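Local coordinates for glycogen synthase (Cyanobacterium sp. CLg1, PDB 6GNF), which belongs to the bacterial glycogen (starch) synthase family of GT-B-fold glycosyltransferases and holds adenosine-5'-diphosphate and a glycan in its pockets, at residues 174-177 with 178-182; 273-276 with 277-281; 495-498 with 499-503. One frame throughout, in Å; residues are numbered along the deposited sequence.

Interaction 1: residues 174-177 with 178-182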
ATOM      1  N   THR A 174       2.953  11.492  -6.459  1.00 43.87           N
ATOM      2  CA  THR A 174       3.742  12.619  -5.994  1.00 43.47           C
ATOM      3  C   THR A 174       5.136  12.649  -6.625  1.00 44.60           C
ATOM      4  O   THR A 174       6.019  13.384  -6.164  1.00 46.27           O
ATOM      5  CB  THR A 174       3.911  12.547  -4.470  1.00 43.68           C
ATOM      6  OG1 THR A 174       4.649  11.360  -4.134  1.00 45.01           O
ATOM      7  CG2 THR A 174       2.550  12.541  -3.791  1.00 45.17           C
ATOM      8  N   SER A 175       5.348  11.866  -7.680  1.00 45.95           N
ATOM      9  CA  SER A 175       6.694  11.683  -8.218  1.00 45.62           C
ATOM     10  C   SER A 175       7.203  12.856  -9.060  1.00 46.37           C
ATOM     11  O   SER A 175       8.361  12.847  -9.438  1.00 48.37           O
ATOM     12  CB  SER A 175       6.798  10.367  -9.003  1.00 46.33           C
ATOM     13  OG  SER A 175       5.929  10.372 -10.114  1.00 48.78           O
ATOM     14  N   LEU A 176       6.351  13.835  -9.364  1.00 48.07           N
ATOM     15  CA  LEU A 176       6.799  15.065 -10.035  1.00 48.10           C
ATOM     16  C   LEU A 176       7.311  16.133  -9.057  1.00 47.11           C
ATOM     17  O   LEU A 176       7.906  17.125  -9.465  1.00 49.61           O
ATOM     18  CB  LEU A 176       5.681  15.678 -10.874  1.00 46.30           C
ATOM     19  CG  LEU A 176       5.095  14.853 -12.014  1.00 48.15           C
ATOM     20  CD1 LEU A 176       3.924  15.621 -12.608  1.00 48.65           C
ATOM     21  CD2 LEU A 176       6.119  14.544 -13.084  1.00 51.20           C
ATOM     22  N   LEU A 177       7.093  15.947  -7.766  1.00 46.56           N
ATOM     23  CA  LEU A 177       7.519  16.945  -6.778  1.00 47.13           C
ATOM     24  C   LEU A 177       9.009  17.335  -6.880  1.00 47.89           C
ATOM     25  O   LEU A 177       9.356  18.508  -6.729  1.00 48.14           O
ATOM     26  CB  LEU A 177       7.176  16.478  -5.360  1.00 46.26           C
ATOM     27  CG  LEU A 177       7.528  17.442  -4.224  1.00 46.46           C
ATOM     28  CD1 LEU A 177       6.503  17.351  -3.101  1.00 45.90           C
ATOM     29  CD2 LEU A 177       8.932  17.179  -3.688  1.00 46.28           C
ATOM     30  N   PRO A 178       9.901  16.358  -7.113  1.00 47.69           N
ATOM     31  CA  PRO A 178      11.312  16.712  -7.281  1.00 47.74           C
ATOM     32  C   PRO A 178      11.580  17.615  -8.483  1.00 48.49           C
ATOM     33  O   PRO A 178      12.474  18.459  -8.425  1.00 50.15           O
ATOM     34  CB  PRO A 178      11.999  15.360  -7.465  1.00 47.90           C
ATOM     35  CG  PRO A 178      11.099  14.383  -6.797  1.00 48.22           C
ATOM     36  CD  PRO A 178       9.712  14.897  -7.052  1.00 47.63           C
ATOM     37  N   LEU A 179      10.789  17.471  -9.540  1.00 47.84           N
ATOM     38  CA  LEU A 179      10.943  18.318 -10.716  1.00 47.25           C
ATOM     39  C   LEU A 179      10.479  19.733 -10.402  1.00 47.84           C
ATOM     40  O   LEU A 179      11.158  20.703 -10.751  1.00 49.92           O
ATOM     41  CB  LEU A 179      10.181  17.762 -11.924  1.00 47.65           C
ATOM     42  CG  LEU A 179      10.815  16.547 -12.609  1.00 48.14           C
ATOM     43  CD1 LEU A 179      10.735  15.303 -11.746  1.00 49.08           C
ATOM     44  CD2 LEU A 179      10.157  16.282 -13.951  1.00 49.42           C
ATOM     45  N   TYR A 180       9.321  19.861  -9.760  1.00 45.94           N
ATOM     46  CA  TYR A 180       8.809  21.172  -9.376  1.00 44.97           C
ATOM     47  C   TYR A 180       9.718  21.857  -8.355  1.00 46.15           C
ATOM     48  O   TYR A 180       9.926  23.069  -8.430  1.00 45.99           O
ATOM     49  CB  TYR A 180       7.391  21.077  -8.820  1.00 43.75           C
ATOM     50  CG  TYR A 180       6.353  20.710  -9.850  1.00 44.47           C
ATOM     51  CD1 TYR A 180       6.165  21.489 -10.982  1.00 46.81           C
ATOM     52  CD2 TYR A 180       5.546  19.593  -9.690  1.00 44.14           C
ATOM     53  CE1 TYR A 180       5.209  21.160 -11.934  1.00 48.37           C
ATOM     54  CE2 TYR A 180       4.586  19.254 -10.634  1.00 45.03           C
ATOM     55  CZ  TYR A 180       4.422  20.035 -11.755  1.00 47.62           C
ATOM     56  OH  TYR A 180       3.469  19.700 -12.693  1.00 46.79           O
ATOM     57  N   LEU A 181      10.268  21.081  -7.424  1.00 44.09           N
ATOM     58  CA  LEU A 181      11.229  21.605  -6.451  1.00 44.51           C
ATOM     59  C   LEU A 181      12.385  22.303  -7.156  1.00 44.44           C
ATOM     60  O   LEU A 181      12.786  23.406  -6.782  1.00 46.13           O
ATOM     61  CB  LEU A 181      11.786  20.477  -5.577  1.00 42.54           C
ATOM     62  CG  LEU A 181      12.882  20.866  -4.589  1.00 42.75           C
ATOM     63  CD1 LEU A 181      12.382  21.926  -3.618  1.00 42.94           C
ATOM     64  CD2 LEU A 181      13.389  19.656  -3.833  1.00 43.21           C
ATOM     65  N   LYS A 182      12.952  21.633  -8.149  1.00 46.00           N
ATOM     66  CA  LYS A 182      14.051  22.209  -8.926  1.00 47.14           C
ATOM     67  C   LYS A 182      13.626  23.409  -9.742  1.00 48.29           C
ATOM     68  O   LYS A 182      14.310  24.433  -9.752  1.00 48.90           O
ATOM     69  CB  LYS A 182      14.640  21.173  -9.868  1.00 47.91           C
ATOM     70  CG  LYS A 182      15.421  20.131  -9.122  1.00 47.69           C
ATOM     71  CD  LYS A 182      15.949  19.058 -10.040  1.00 49.80           C
ATOM     72  CE  LYS A 182      16.730  18.058  -9.218  1.00 49.66           C
ATOM     73  NZ  LYS A 182      17.224  16.973 -10.083  1.00 54.22           N
TER
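L176 and Y180 meet where a type I beta turn, T174 to L177, runs into the first turn of helix 177-186, on the way out of strand 166-170 in the large mixed sheet of this GT-B protein. P178 comes first: its CD reaches across the turn to S175 O at 3.4 Å, whereas the equally short distance from P178 CD to L177 CB comes with the L177-P178 peptide link. Having no N-H, proline costs nothing in the opening turn of a helix. L179 follows with a weak bond from its N to L176 O, and its CB rests on the same oxygen. Y180 N makes the straighter bond to that acceptor, 3.1 Å to L176 O at an N-H...O angle of 166°. With CG anti to the carbonyl carbon (chi1 -69°), the Y180 ring is laid back beside the preceding turn, where its CE2 meets L176 CB at 3.7 Å and L177 CA sits at its edge. The phenol OH is bonded to L217 O, and the ring is buried between L176 and helix 132-144. L181 completes the first turns: its N donates to L177 O at 2.8 Å, while L181 CB touches L177 O at 3.3 Å.

Interaction 2: residues 273-276 with 277-281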
ATOM      1  N   PRO A 273      13.778  -4.958   1.400  1.00 61.31           N
ATOM      2  CA  PRO A 273      15.032  -5.250   0.694  1.00 61.26           C
ATOM      3  C   PRO A 273      14.868  -6.228  -0.467  1.00 61.25           C
ATOM      4  O   PRO A 273      15.547  -6.110  -1.475  1.00 63.43           O
ATOM      5  CB  PRO A 273      15.911  -5.913   1.760  1.00 63.03           C
ATOM      6  CG  PRO A 273      15.297  -5.588   3.072  1.00 62.76           C
ATOM      7  CD  PRO A 273      13.854  -5.265   2.843  1.00 61.88           C
ATOM      8  N   ASN A 274      14.019  -7.232  -0.305  1.00 60.61           N
ATOM      9  CA  ASN A 274      13.871  -8.239  -1.355  1.00 61.39           C
ATOM     10  C   ASN A 274      13.104  -7.688  -2.548  1.00 60.97           C
ATOM     11  O   ASN A 274      13.382  -8.071  -3.682  1.00 63.40           O
ATOM     12  CB  ASN A 274      13.208  -9.519  -0.822  1.00 61.00           C
ATOM     13  CG  ASN A 274      13.215 -10.644  -1.843  1.00 62.35           C
ATOM     14  OD1 ASN A 274      14.264 -11.021  -2.357  1.00 62.29           O
ATOM     15  ND2 ASN A 274      12.040 -11.168  -2.162  1.00 62.89           N
ATOM     16  N   PHE A 275      12.136  -6.809  -2.293  1.00 59.40           N
ATOM     17  CA  PHE A 275      11.432  -6.142  -3.387  1.00 58.55           C
ATOM     18  C   PHE A 275      12.379  -5.243  -4.177  1.00 58.11           C
ATOM     19  O   PHE A 275      12.327  -5.219  -5.408  1.00 57.04           O
ATOM     20  CB  PHE A 275      10.247  -5.335  -2.877  1.00 56.84           C
ATOM     21  CG  PHE A 275       9.469  -4.647  -3.969  1.00 57.05           C
ATOM     22  CD1 PHE A 275       8.910  -5.383  -5.007  1.00 57.76           C
ATOM     23  CD2 PHE A 275       9.288  -3.277  -3.954  1.00 54.74           C
ATOM     24  CE1 PHE A 275       8.193  -4.758  -6.010  1.00 56.67           C
ATOM     25  CE2 PHE A 275       8.571  -2.646  -4.953  1.00 54.43           C
ATOM     26  CZ  PHE A 275       8.020  -3.387  -5.982  1.00 54.69           C
ATOM     27  N   ALA A 276      13.250  -4.526  -3.468  1.00 58.94           N
ATOM     28  CA  ALA A 276      14.238  -3.656  -4.116  1.00 59.15           C
ATOM     29  C   ALA A 276      15.103  -4.484  -5.062  1.00 61.79           C
ATOM     30  O   ALA A 276      15.371  -4.085  -6.194  1.00 62.52           O
ATOM     31  CB  ALA A 276      15.110  -2.973  -3.070  1.00 58.01           C
ATOM     32  N   HIS A 277      15.521  -5.644  -4.568  1.00 64.91           N
ATOM     33  CA  HIS A 277      16.271  -6.615  -5.346  1.00 68.85           C
ATOM     34  C   HIS A 277      15.511  -7.033  -6.601  1.00 66.44           C
ATOM     35  O   HIS A 277      16.093  -7.114  -7.670  1.00 64.99           O
ATOM     36  CB  HIS A 277      16.542  -7.833  -4.472  1.00 74.09           C
ATOM     37  CG  HIS A 277      17.575  -8.750  -5.022  1.00 83.38           C
ATOM     38  ND1 HIS A 277      17.410  -9.390  -6.231  1.00 86.51           N
ATOM     39  CD2 HIS A 277      18.740  -9.211  -4.507  1.00 88.31           C
ATOM     40  CE1 HIS A 277      18.448 -10.170  -6.459  1.00 88.41           C
ATOM     41  NE2 HIS A 277      19.269 -10.079  -5.429  1.00 91.18           N
ATOM     42  N   GLU A 278      14.224  -7.333  -6.455  1.00 64.29           N
ATOM     43  CA  GLU A 278      13.404  -7.750  -7.596  1.00 63.67           C
ATOM     44  C   GLU A 278      13.302  -6.652  -8.633  1.00 62.57           C
ATOM     45  O   GLU A 278      13.439  -6.906  -9.826  1.00 64.11           O
ATOM     46  CB  GLU A 278      12.001  -8.144  -7.145  1.00 63.91           C
ATOM     47  CG  GLU A 278      11.932  -9.491  -6.450  1.00 64.98           C
ATOM     48  CD  GLU A 278      10.587  -9.778  -5.817  1.00 64.88           C
ATOM     49  OE1 GLU A 278       9.814  -8.838  -5.550  1.00 65.00           O
ATOM     50  OE2 GLU A 278      10.318 -10.978  -5.603  1.00 63.03           O
ATOM     51  N   VAL A 279      13.106  -5.420  -8.171  1.00 61.54           N
ATOM     52  CA  VAL A 279      12.905  -4.284  -9.066  1.00 60.45           C
ATOM     53  C   VAL A 279      14.142  -4.022  -9.920  1.00 62.65           C
ATOM     54  O   VAL A 279      14.021  -3.767 -11.114  1.00 61.59           O
ATOM     55  CB  VAL A 279      12.520  -3.015  -8.275  1.00 59.24           C
ATOM     56  CG1 VAL A 279      12.605  -1.766  -9.144  1.00 58.58           C
ATOM     57  CG2 VAL A 279      11.115  -3.157  -7.717  1.00 58.86           C
ATOM     58  N   THR A 280      15.321  -4.085  -9.307  1.00 64.36           N
ATOM     59  CA  THR A 280      16.559  -3.754 -10.014  1.00 66.83           C
ATOM     60  C   THR A 280      17.111  -4.924 -10.833  1.00 70.97           C
ATOM     61  O   THR A 280      18.074  -4.747 -11.574  1.00 74.63           O
ATOM     62  CB  THR A 280      17.648  -3.278  -9.035  1.00 64.90           C
ATOM     63  OG1 THR A 280      17.806  -4.244  -7.997  1.00 65.28           O
ATOM     64  CG2 THR A 280      17.253  -1.966  -8.404  1.00 62.39           C
ATOM     65  N   SER A 281      16.528  -6.111 -10.692  1.00 72.63           N
ATOM     66  CA  SER A 281      17.099  -7.323 -11.292  1.00 75.20           C
ATOM     67  C   SER A 281      16.547  -7.742 -12.646  1.00 75.69           C
ATOM     68  O   SER A 281      17.213  -8.500 -13.339  1.00 79.87           O
ATOM     69  CB  SER A 281      16.939  -8.507 -10.353  1.00 76.15           C
ATOM     70  OG  SER A 281      17.669  -8.327  -9.155  1.00 78.32           O
TER
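F275 and V279 form the dense side of helix 273-281, a short alpha helix that follows strand 267-270 of the mixed sheet in the strand-then-helix order of a Rossmann-like domain. One V279 methyl, CG2, lies over a face of the F275 ring in a CH-pi contact, 3.7 Å from the centroid and 18° off the ring normal, shifted toward the rim. Two torsions set this up: F275 CG is anti to its own N (chi1 -179°), whereas V279 CG2, beside the backbone N, points back along the helix to the preceding turn, where the ring lies. At the ring edge, in plane, comes E278 OE1, 3.6 Å from F275 CD1, with the carboxylate turned nearly perpendicular to the ring. Strands 267-270 and 298-300 supply further cover for this side.

Toward the partly exposed flank the fit relaxes. N274 and E278 cross without bonding to each other, N274 ND2 and E278 OE2 being 3.9 Å apart. Instead both reach G456, which lies beyond strand 449-452 of the other sheet: N274 ND2 donates to its O, and E278 OE2 accepts from its N. Two side chains one turn apart thus hold the backbone N and O of a single glycine across the two halves of the protein. H277 is exposed and leans on the helix chiefly through its CB, 3.3 Å from N274 O. By contrast, at the buried A276 the carbonyl O accepts two bonds from opposite faces of its plane, one from T280 N at 3.1 Å and one from T280 OG1 at 3.0 Å.

Interaction 3: residues 495-498 with 499-503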
ATOM      1  N   MET A 495       0.058 -22.863  -4.722  1.00 76.55           N
ATOM      2  CA  MET A 495      -0.499 -22.448  -3.435  1.00 75.63           C
ATOM      3  C   MET A 495      -0.654 -23.653  -2.517  1.00 76.71           C
ATOM      4  O   MET A 495      -0.254 -23.619  -1.361  1.00 76.95           O
ATOM      5  CB  MET A 495      -1.860 -21.766  -3.638  1.00 74.35           C
ATOM      6  CG  MET A 495      -2.540 -21.306  -2.354  1.00 72.51           C
ATOM      7  SD  MET A 495      -4.150 -20.549  -2.646  1.00 70.33           S
ATOM      8  CE  MET A 495      -5.126 -21.987  -3.072  1.00 72.57           C
ATOM      9  N   ILE A 496      -1.221 -24.723  -3.054  1.00 79.77           N
ATOM     10  CA  ILE A 496      -1.517 -25.923  -2.271  1.00 82.46           C
ATOM     11  C   ILE A 496      -0.257 -26.595  -1.713  1.00 81.97           C
ATOM     12  O   ILE A 496      -0.288 -27.160  -0.621  1.00 79.31           O
ATOM     13  CB  ILE A 496      -2.366 -26.913  -3.093  1.00 85.50           C
ATOM     14  CG1 ILE A 496      -3.778 -26.338  -3.270  1.00 85.76           C
ATOM     15  CG2 ILE A 496      -2.438 -28.276  -2.419  1.00 88.34           C
ATOM     16  CD1 ILE A 496      -4.574 -26.971  -4.389  1.00 89.10           C
ATOM     17  N   VAL A 497       0.847 -26.530  -2.451  1.00 82.90           N
ATOM     18  CA  VAL A 497       2.131 -27.009  -1.939  1.00 83.82           C
ATOM     19  C   VAL A 497       2.465 -26.327  -0.609  1.00 82.28           C
ATOM     20  O   VAL A 497       2.859 -26.998   0.352  1.00 84.17           O
ATOM     21  CB  VAL A 497       3.274 -26.801  -2.967  1.00 84.85           C
ATOM     22  CG1 VAL A 497       4.647 -26.923  -2.313  1.00 84.30           C
ATOM     23  CG2 VAL A 497       3.144 -27.807  -4.103  1.00 86.95           C
ATOM     24  N   GLY A 498       2.289 -25.008  -0.554  1.00 79.00           N
ATOM     25  CA  GLY A 498       2.528 -24.254   0.674  1.00 76.39           C
ATOM     26  C   GLY A 498       1.566 -24.627   1.783  1.00 75.58           C
ATOM     27  O   GLY A 498       1.973 -24.805   2.931  1.00 74.80           O
ATOM     28  N   MET A 499       0.294 -24.782   1.439  1.00 76.70           N
ATOM     29  CA  MET A 499      -0.728 -25.131   2.430  1.00 78.06           C
ATOM     30  C   MET A 499      -0.456 -26.505   3.038  1.00 79.79           C
ATOM     31  O   MET A 499      -0.603 -26.694   4.244  1.00 79.75           O
ATOM     32  CB  MET A 499      -2.126 -25.090   1.804  1.00 78.65           C
ATOM     33  CG  MET A 499      -2.558 -23.692   1.386  1.00 77.11           C
ATOM     34  SD  MET A 499      -4.050 -23.684   0.379  1.00 78.48           S
ATOM     35  CE  MET A 499      -5.288 -24.063   1.615  1.00 78.38           C
ATOM     36  N   LYS A 500      -0.040 -27.456   2.201  1.00 82.86           N
ATOM     37  CA  LYS A 500       0.300 -28.804   2.669  1.00 85.50           C
ATOM     38  C   LYS A 500       1.517 -28.799   3.587  1.00 86.00           C
ATOM     39  O   LYS A 500       1.543 -29.536   4.567  1.00 85.41           O
ATOM     40  CB  LYS A 500       0.551 -29.746   1.491  1.00 88.82           C
ATOM     41  CG  LYS A 500      -0.718 -30.203   0.799  1.00 92.11           C
ATOM     42  CD  LYS A 500      -0.411 -31.180  -0.323  1.00 97.51           C
ATOM     43  CE  LYS A 500      -1.631 -32.006  -0.696  1.00101.10           C
ATOM     44  NZ  LYS A 500      -1.314 -32.987  -1.768  1.00104.70           N
ATOM     45  N   LYS A 501       2.535 -28.006   3.250  1.00 84.01           N
ATOM     46  CA  LYS A 501       3.682 -27.843   4.139  1.00 84.97           C
ATOM     47  C   LYS A 501       3.201 -27.463   5.534  1.00 82.70           C
ATOM     48  O   LYS A 501       3.635 -28.041   6.523  1.00 83.75           O
ATOM     49  CB  LYS A 501       4.631 -26.757   3.635  1.00 85.78           C
ATOM     50  CG  LYS A 501       5.727 -27.199   2.685  1.00 88.54           C
ATOM     51  CD  LYS A 501       6.576 -25.978   2.320  1.00 89.02           C
ATOM     52  CE  LYS A 501       7.817 -26.330   1.517  1.00 92.39           C
ATOM     53  NZ  LYS A 501       7.476 -26.795   0.146  1.00 93.73           N
ATOM     54  N   ALA A 502       2.299 -26.489   5.600  1.00 81.21           N
ATOM     55  CA  ALA A 502       1.799 -25.974   6.872  1.00 80.66           C
ATOM     56  C   ALA A 502       0.952 -26.992   7.620  1.00 83.30           C
ATOM     57  O   ALA A 502       1.095 -27.143   8.833  1.00 84.18           O
ATOM     58  CB  ALA A 502       1.002 -24.699   6.654  1.00 78.32           C
ATOM     59  N   LEU A 503       0.071 -27.676   6.894  1.00 84.96           N
ATOM     60  CA  LEU A 503      -0.850 -28.633   7.510  1.00 87.31           C
ATOM     61  C   LEU A 503      -0.128 -29.859   8.062  1.00 89.97           C
ATOM     62  O   LEU A 503      -0.618 -30.498   8.981  1.00 91.31           O
ATOM     63  CB  LEU A 503      -1.941 -29.063   6.524  1.00 88.24           C
ATOM     64  CG  LEU A 503      -2.988 -27.998   6.166  1.00 87.03           C
ATOM     65  CD1 LEU A 503      -3.959 -28.536   5.125  1.00 88.37           C
ATOM     66  CD2 LEU A 503      -3.744 -27.521   7.399  1.00 86.63           C
TER
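K500 N donates to I496 O at 2.8 Å, the shortest of four successive i to i+4 bonds that knit residues 495-498 to 499-503. M499 N to M495 O and K501 N to V497 O, both 3.1 Å, flank it, and A502 N closes the series on G498 O; all four are nearly straight, with N-H...O angles of 157° to 162°.

Outward from this backbone core the side chains sort into two kinds. On the buried side, M499 SD comes up against the M495 chain, 3.9 Å from M495 CG and 4.0 Å from M495 CE. M495 CG is anti to the backbone N while M499 CG lies beside its own (chi1 -66°), which swings the second thioether back toward the first, one turn earlier; both chains then bend at chi3. M499 also rests on L428 and L375, and M495 on A371 and M470. The exposed lysines lean back on the preceding turn: the extended K500 passes obliquely over the buried I496, with K500 CG and CD each 4.1 Å from I496 CG2, and K501 runs side by side with V497, its last torsion bending NZ to 3.8 Å from V497 CG1. A502 turns to F468 and Y426. Methionines and alanine inward with lysines outward make this an amphipathic helix packed on the parallel sheet of a Rossmann-like domain.

Overall arrangement
Three local contacts, within helices or at the start of one, are well separated in the protein, and none touches another. Interaction 1 and interaction 3 lie on opposite sides of the chain's centre, their own centres 45 Å apart; the centre of interaction 2 is 24 Å from the first and 26 Å from the third. Interactions 1 and 2 both belong to the starch synthase catalytic domain, beside strands of its mixed sheet. Neither touches the glycan: the T174 and F275 side chains stay about 9 and 8 Å from its AC1 unit. The F275 side chain is about 10 Å from the bound adenosine-5'-diphosphate. Interaction 3 lies on the six-stranded parallel sheet, its centre about 26 Å from the centre of the chain.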